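Local atomic coordinates of glutathione S-transferase (Burkholderia xenovorans, PDB entry 2DSA), a protein that is a bacterial glutathione S-transferase that binds glutathione and reductively dechlorinates metabolites of polychlorinated biphenyls. Residues P53-D58 with V70-D75; Q95-F100 with Y145-Q150. All blocks are in the same frame, centred on the assembly; numbering follows the deposited sequence.

Interaction 1 (P53-D58 with V70-D75)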
loop_
_atom_site.group_PDB
_atom_site.type_symbol
_atom_site.label_atom_id
_atom_site.label_comp_id
_atom_site.label_asym_id
_atom_site.label_seq_id
_atom_site.Cartn_x
_atom_site.Cartn_y
_atom_site.Cartn_z
ATOM N N PRO A 53 4.520 8.493 8.729
ATOM C CA PRO A 53 5.057 9.824 8.338
ATOM C C PRO A 53 4.025 10.772 7.716
ATOM O O PRO A 53 2.965 10.334 7.260
ATOM C CB PRO A 53 6.105 9.477 7.276
ATOM C CG PRO A 53 5.556 8.268 6.613
ATOM C CD PRO A 53 4.845 7.469 7.715
ATOM N N CYS A 54 4.358 12.062 7.715
ATOM C CA CYS A 54 3.688 13.056 6.893
ATOM C C CYS A 54 4.768 13.992 6.337
ATOM O O CYS A 54 5.625 14.464 7.084
ATOM C CB CYS A 54 2.656 13.845 7.703
ATOM S SG CYS A 54 1.873 15.200 6.794
ATOM N N LEU A 55 4.736 14.247 5.035
ATOM C CA LEU A 55 5.647 15.209 4.441
ATOM C C LEU A 55 4.891 16.487 4.171
ATOM O O LEU A 55 3.846 16.473 3.516
ATOM C CB LEU A 55 6.285 14.674 3.151
ATOM C CG LEU A 55 7.343 15.558 2.468
ATOM C CD1 LEU A 55 8.697 15.479 3.173
ATOM C CD2 LEU A 55 7.474 15.179 1.003
ATOM N N GLN A 56 5.416 17.587 4.709
ATOM C CA GLN A 56 4.831 18.908 4.508
ATOM C C GLN A 56 5.750 19.631 3.526
ATOM O O GLN A 56 6.944 19.759 3.789
ATOM C CB GLN A 56 4.737 19.666 5.832
ATOM C CG GLN A 56 3.864 20.952 5.800
ATOM C CD GLN A 56 3.229 21.260 7.164
ATOM O OE1 GLN A 56 3.904 21.218 8.183
ATOM N NE2 GLN A 56 1.921 21.555 7.178
ATOM N N LEU A 57 5.206 20.052 2.383
ATOM C CA LEU A 57 6.008 20.748 1.372
ATOM C C LEU A 57 6.170 22.206 1.747
ATOM O O LEU A 57 5.354 22.763 2.486
ATOM C CB LEU A 57 5.394 20.668 -0.031
ATOM C CG LEU A 57 4.937 19.351 -0.655
ATOM C CD1 LEU A 57 4.574 19.566 -2.114
ATOM C CD2 LEU A 57 5.991 18.280 -0.510
ATOM N N ASP A 58 7.229 22.807 1.208
ATOM C CA ASP A 58 7.521 24.229 1.367
ATOM C C ASP A 58 6.252 25.108 1.313
ATOM O O ASP A 58 6.028 25.951 2.186
ATOM C CB ASP A 58 8.565 24.653 0.313
ATOM C CG ASP A 58 9.967 24.068 0.589
ATOM O OD1 ASP A 58 10.775 23.924 -0.359
ATOM O OD2 ASP A 58 10.271 23.753 1.763
ATOM N N VAL A 70 7.836 8.543 -0.375
ATOM C CA VAL A 70 9.161 8.158 -0.842
ATOM C C VAL A 70 9.299 8.283 -2.368
ATOM O O VAL A 70 10.392 8.506 -2.873
ATOM C CB VAL A 70 9.674 6.779 -0.246
ATOM C CG1 VAL A 70 9.695 6.852 1.280
ATOM C CG2 VAL A 70 8.844 5.547 -0.725
ATOM N N GLN A 71 8.181 8.175 -3.085
ATOM C CA GLN A 71 8.163 8.404 -4.531
ATOM C C GLN A 71 8.288 9.904 -4.873
ATOM O O GLN A 71 9.018 10.269 -5.785
ATOM C CB GLN A 71 6.903 7.799 -5.171
ATOM C CG GLN A 71 6.926 6.259 -5.218
ATOM C CD GLN A 71 5.729 5.690 -5.928
ATOM O OE1 GLN A 71 5.726 5.567 -7.162
ATOM N NE2 GLN A 71 4.681 5.365 -5.165
ATOM N N TYR A 72 7.559 10.749 -4.147
ATOM C CA TYR A 72 7.718 12.181 -4.283
ATOM C C TYR A 72 9.188 12.552 -4.066
ATOM O O TYR A 72 9.791 13.215 -4.913
ATOM C CB TYR A 72 6.774 12.968 -3.349
ATOM C CG TYR A 72 7.058 14.468 -3.388
ATOM C CD1 TYR A 72 7.970 15.041 -2.499
ATOM C CD2 TYR A 72 6.460 15.295 -4.343
ATOM C CE1 TYR A 72 8.282 16.389 -2.545
ATOM C CE2 TYR A 72 6.754 16.674 -4.377
ATOM C CZ TYR A 72 7.668 17.193 -3.483
ATOM O OH TYR A 72 7.990 18.518 -3.505
ATOM N N VAL A 73 9.767 12.075 -2.969
ATOM C CA VAL A 73 11.155 12.351 -2.625
ATOM C C VAL A 73 12.147 11.940 -3.735
ATOM O O VAL A 73 12.981 12.749 -4.188
ATOM C CB VAL A 73 11.530 11.715 -1.265
ATOM C CG1 VAL A 73 13.045 11.781 -1.029
ATOM C CG2 VAL A 73 10.763 12.386 -0.107
ATOM N N ALA A 74 12.031 10.694 -4.189
ATOM C CA ALA A 74 12.860 10.187 -5.276
ATOM C C ALA A 74 12.741 11.000 -6.577
ATOM O O ALA A 74 13.725 11.190 -7.289
ATOM C CB ALA A 74 12.534 8.710 -5.544
ATOM N N ASP A 75 11.529 11.431 -6.901
ATOM C CA ASP A 75 11.275 12.181 -8.138
ATOM C C ASP A 75 11.899 13.584 -8.123
ATOM O O ASP A 75 12.045 14.196 -9.178
ATOM C CB ASP A 75 9.772 12.282 -8.418
ATOM C CG ASP A 75 9.172 10.965 -8.924
ATOM O OD1 ASP A 75 7.928 10.868 -8.966
ATOM O OD2 ASP A 75 9.931 10.046 -9.299
#

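Interaction 2 (Q95-F100 with Y145-Q150)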
loop_
_atom_site.group_PDB
_atom_site.type_symbol
_atom_site.label_atom_id
_atom_site.label_comp_id
_atom_site.label_asym_id
_atom_site.label_seq_id
_atom_site.Cartn_x
_atom_site.Cartn_y
_atom_site.Cartn_z
ATOM N N GLN A 95 6.273 0.238 -7.325
ATOM C CA GLN A 95 4.997 0.453 -6.638
ATOM C C GLN A 95 4.399 -0.851 -6.115
ATOM O O GLN A 95 3.734 -0.867 -5.064
ATOM C CB GLN A 95 4.003 1.156 -7.576
ATOM C CG GLN A 95 4.492 2.542 -7.944
ATOM C CD GLN A 95 3.781 3.164 -9.110
ATOM O OE1 GLN A 95 3.108 2.491 -9.909
ATOM N NE2 GLN A 95 3.950 4.467 -9.240
ATOM N N GLN A 96 4.611 -1.921 -6.884
ATOM C CA GLN A 96 4.299 -3.278 -6.452
ATOM C C GLN A 96 5.046 -3.587 -5.168
ATOM O O GLN A 96 4.429 -3.927 -4.174
ATOM C CB GLN A 96 4.693 -4.285 -7.548
ATOM C CG GLN A 96 4.603 -5.748 -7.099
ATOM C CD GLN A 96 5.242 -6.699 -8.105
ATOM O OE1 GLN A 96 6.163 -7.445 -7.767
ATOM N NE2 GLN A 96 4.799 -6.628 -9.354
ATOM N N TRP A 97 6.375 -3.448 -5.187
ATOM C CA TRP A 97 7.176 -3.710 -3.999
ATOM C C TRP A 97 6.826 -2.817 -2.823
ATOM O O TRP A 97 6.720 -3.315 -1.688
ATOM C CB TRP A 97 8.675 -3.726 -4.293
ATOM C CG TRP A 97 9.109 -5.075 -4.775
ATOM C CD1 TRP A 97 9.551 -5.396 -6.033
ATOM C CD2 TRP A 97 9.084 -6.305 -4.029
ATOM N NE1 TRP A 97 9.823 -6.743 -6.101
ATOM C CE2 TRP A 97 9.541 -7.325 -4.892
ATOM C CE3 TRP A 97 8.744 -6.638 -2.705
ATOM C CZ2 TRP A 97 9.661 -8.668 -4.480
ATOM C CZ3 TRP A 97 8.871 -7.972 -2.289
ATOM C CH2 TRP A 97 9.322 -8.968 -3.181
ATOM N N LEU A 98 6.600 -1.522 -3.084
ATOM C CA LEU A 98 6.198 -0.592 -2.020
ATOM C C LEU A 98 4.854 -0.977 -1.381
ATOM O O LEU A 98 4.710 -0.904 -0.173
ATOM C CB LEU A 98 6.149 0.860 -2.519
ATOM C CG LEU A 98 7.448 1.591 -2.883
ATOM C CD1 LEU A 98 7.115 2.977 -3.445
ATOM C CD2 LEU A 98 8.386 1.712 -1.670
ATOM N N ASN A 99 3.872 -1.364 -2.196
ATOM C CA ASN A 99 2.593 -1.783 -1.645
ATOM C C ASN A 99 2.672 -3.113 -0.884
ATOM O O ASN A 99 1.980 -3.285 0.120
ATOM C CB ASN A 99 1.500 -1.864 -2.715
ATOM C CG ASN A 99 0.122 -1.845 -2.111
ATOM O OD1 ASN A 99 -0.337 -0.801 -1.679
ATOM N ND2 ASN A 99 -0.539 -3.017 -2.038
ATOM N N PHE A 100 3.492 -4.040 -1.393
ATOM C CA PHE A 100 3.850 -5.272 -0.693
ATOM C C PHE A 100 4.450 -5.034 0.695
ATOM O O PHE A 100 4.012 -5.634 1.686
ATOM C CB PHE A 100 4.814 -6.124 -1.522
ATOM C CG PHE A 100 5.133 -7.460 -0.892
ATOM C CD1 PHE A 100 4.378 -8.592 -1.210
ATOM C CD2 PHE A 100 6.181 -7.589 0.033
ATOM C CE1 PHE A 100 4.660 -9.822 -0.636
ATOM C CE2 PHE A 100 6.474 -8.811 0.615
ATOM C CZ PHE A 100 5.720 -9.936 0.283
ATOM N N TYR A 145 19.372 -5.965 -4.478
ATOM C CA TYR A 145 18.217 -5.132 -4.157
ATOM C C TYR A 145 16.950 -5.666 -4.814
ATOM O O TYR A 145 17.022 -6.551 -5.669
ATOM C CB TYR A 145 18.484 -3.673 -4.559
ATOM C CG TYR A 145 19.773 -3.159 -3.985
ATOM C CD1 TYR A 145 20.888 -2.969 -4.795
ATOM C CD2 TYR A 145 19.898 -2.916 -2.619
ATOM C CE1 TYR A 145 22.086 -2.516 -4.264
ATOM C CE2 TYR A 145 21.079 -2.476 -2.090
ATOM C CZ TYR A 145 22.168 -2.283 -2.916
ATOM O OH TYR A 145 23.344 -1.840 -2.376
ATOM N N LEU A 146 15.802 -5.143 -4.374
ATOM C CA LEU A 146 14.473 -5.606 -4.798
ATOM C C LEU A 146 14.234 -5.511 -6.316
ATOM O O LEU A 146 13.605 -6.399 -6.919
ATOM C CB LEU A 146 13.393 -4.836 -4.029
ATOM C CG LEU A 146 12.617 -5.429 -2.833
ATOM C CD1 LEU A 146 13.167 -6.742 -2.281
ATOM C CD2 LEU A 146 12.354 -4.392 -1.721
ATOM N N LEU A 147 14.754 -4.442 -6.924
ATOM C CA LEU A 147 14.616 -4.216 -8.364
ATOM C C LEU A 147 15.853 -4.643 -9.168
ATOM O O LEU A 147 15.904 -4.441 -10.384
ATOM C CB LEU A 147 14.234 -2.752 -8.653
ATOM C CG LEU A 147 12.922 -2.258 -7.989
ATOM C CD1 LEU A 147 12.583 -0.833 -8.414
ATOM C CD2 LEU A 147 11.743 -3.176 -8.251
ATOM N N GLY A 148 16.839 -5.236 -8.494
ATOM C CA GLY A 148 18.044 -5.737 -9.170
ATOM C C GLY A 148 19.331 -5.198 -8.587
ATOM O O GLY A 148 19.589 -5.365 -7.395
ATOM N N ASP A 149 20.128 -4.538 -9.428
ATOM C CA ASP A 149 21.429 -3.988 -9.019
ATOM C C ASP A 149 21.342 -2.570 -8.467
ATOM O O ASP A 149 22.291 -2.080 -7.847
ATOM C CB ASP A 149 22.428 -4.043 -10.182
ATOM C CG ASP A 149 22.731 -5.471 -10.618
ATOM O OD1 ASP A 149 23.274 -6.246 -9.784
ATOM O OD2 ASP A 149 22.403 -5.820 -11.780
ATOM N N GLN A 150 20.207 -1.912 -8.692
ATOM C CA GLN A 150 20.038 -0.535 -8.252
ATOM C C GLN A 150 19.217 -0.434 -6.970
ATOM O O GLN A 150 18.079 -0.906 -6.912
ATOM C CB GLN A 150 19.393 0.322 -9.356
ATOM C CG GLN A 150 19.352 1.830 -9.034
ATOM C CD GLN A 150 20.683 2.530 -9.298
ATOM O OE1 GLN A 150 21.269 2.373 -10.373
ATOM N NE2 GLN A 150 21.157 3.318 -8.323
#

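Interaction 1 (P53-D58 with V70-D75)
L55 and L57, on the segment P53-D58, both meet the ring of Y72 on the helix V70-D75, and L55 also reaches V73. The contact is wholly apolar, and no hydrogen bond crosses it. P53 opens the segment after a cis peptide bond, as the cis-proline of the thioredoxin fold does ahead of this strand, and it touches the bound glutathione. C54 meets T62 and T64 of strand 62-64, and L55 is the first residue to reach the helix. Its CG stands anti to the backbone N (chi1 -176°), which carries CD2 to the tyrosine ring. L55 CD2 lies 3.5 Å from Y72 CD1 and 3.8 Å from Y72 CE1, the two side chains crossing at about a right angle. The same branch touches V73 only loosely, with L55 CD2 4.5 Å from V73 CG2. Q56 meets K2. L57, just past the strand, approaches from the direction opposite to Y72, and its CD2 sits 3.6 Å from Y72 CZ, near the phenolic end. L57 CD1 follows at 3.8 Å from Y72 OH. Both leucines meet the ring obliquely and share CE1, while Y72 itself, extended anti to its own N (chi1 174°), spans the gap from helix to strand. Y92 of the second subunit meets the Y72 ring edge-to-face, while F89 of that subunit packs on L57, placing this edge of helix 66-76 at the dimer interface. Such packing is that of the beta-beta-alpha half of a thioredoxin-like domain, where a helix lies against the sheet. Strand 54-56 runs antiparallel to both neighbours, 2-5 and 62-64; L63 also touches Y72, and L18 of helix 12-21 touches V73.

Interaction 2 (Q95-F100 with Y145-Q150)
The type I beta turn Y145-G148, in the connection between helices 119-139 and 153-163, lays L146 over the indole of W97 on helix 89-109. The methine carbon, rather than a methyl, makes the closest approach: L146 CG is 3.8 Å from W97 CD2. It forms a CH-pi contact with the five-membered ring, 4.0 Å from L146 CG to the W97 ring centroid and 18° off the ring normal. L147, next in the turn, slides past the indole in the opposite direction and brings CD2 to 3.8 Å from W97 CD1, meeting the ring obliquely. Its CG lies anti to its own carbonyl carbon (chi1 -58°), which swings the branch back to the helix. The turn packs on helix 89-109 within the all-helical C-terminal domain of the glutathione S-transferase fold. The bond from G148 N to Y145 O (3.1 Å) closes the turn, Y145 N to G148 O (3.0 Å) adds a reciprocal one, and G148 takes backbone angles suited to glycine. D155, early in helix 153-163, accepts a bond from L146 N, while A154 touches both W97 and L146.

In the fold
From the N terminus, the chain reaches interaction 1 first: strand 54-56 leads through strand 62-64 into helix 66-76, and the contact closes that short excursion, 11 residues long, within the thioredoxin-like domain. Helix 89-109 follows, and interaction 2 opens on it, closing a far longer loop of 44 residues, mostly helical, inside the C-terminal domain. The two are in series, neither nesting nor crossing, with centres about 18 Å apart. Helices 66-76 and 89-109 join them directly: Q71 OE1 probably accepts a hydrogen bond from Q95 NE2 (2.9 Å), and V70 and Q71 pack on L98. Both interactions also touch the second subunit.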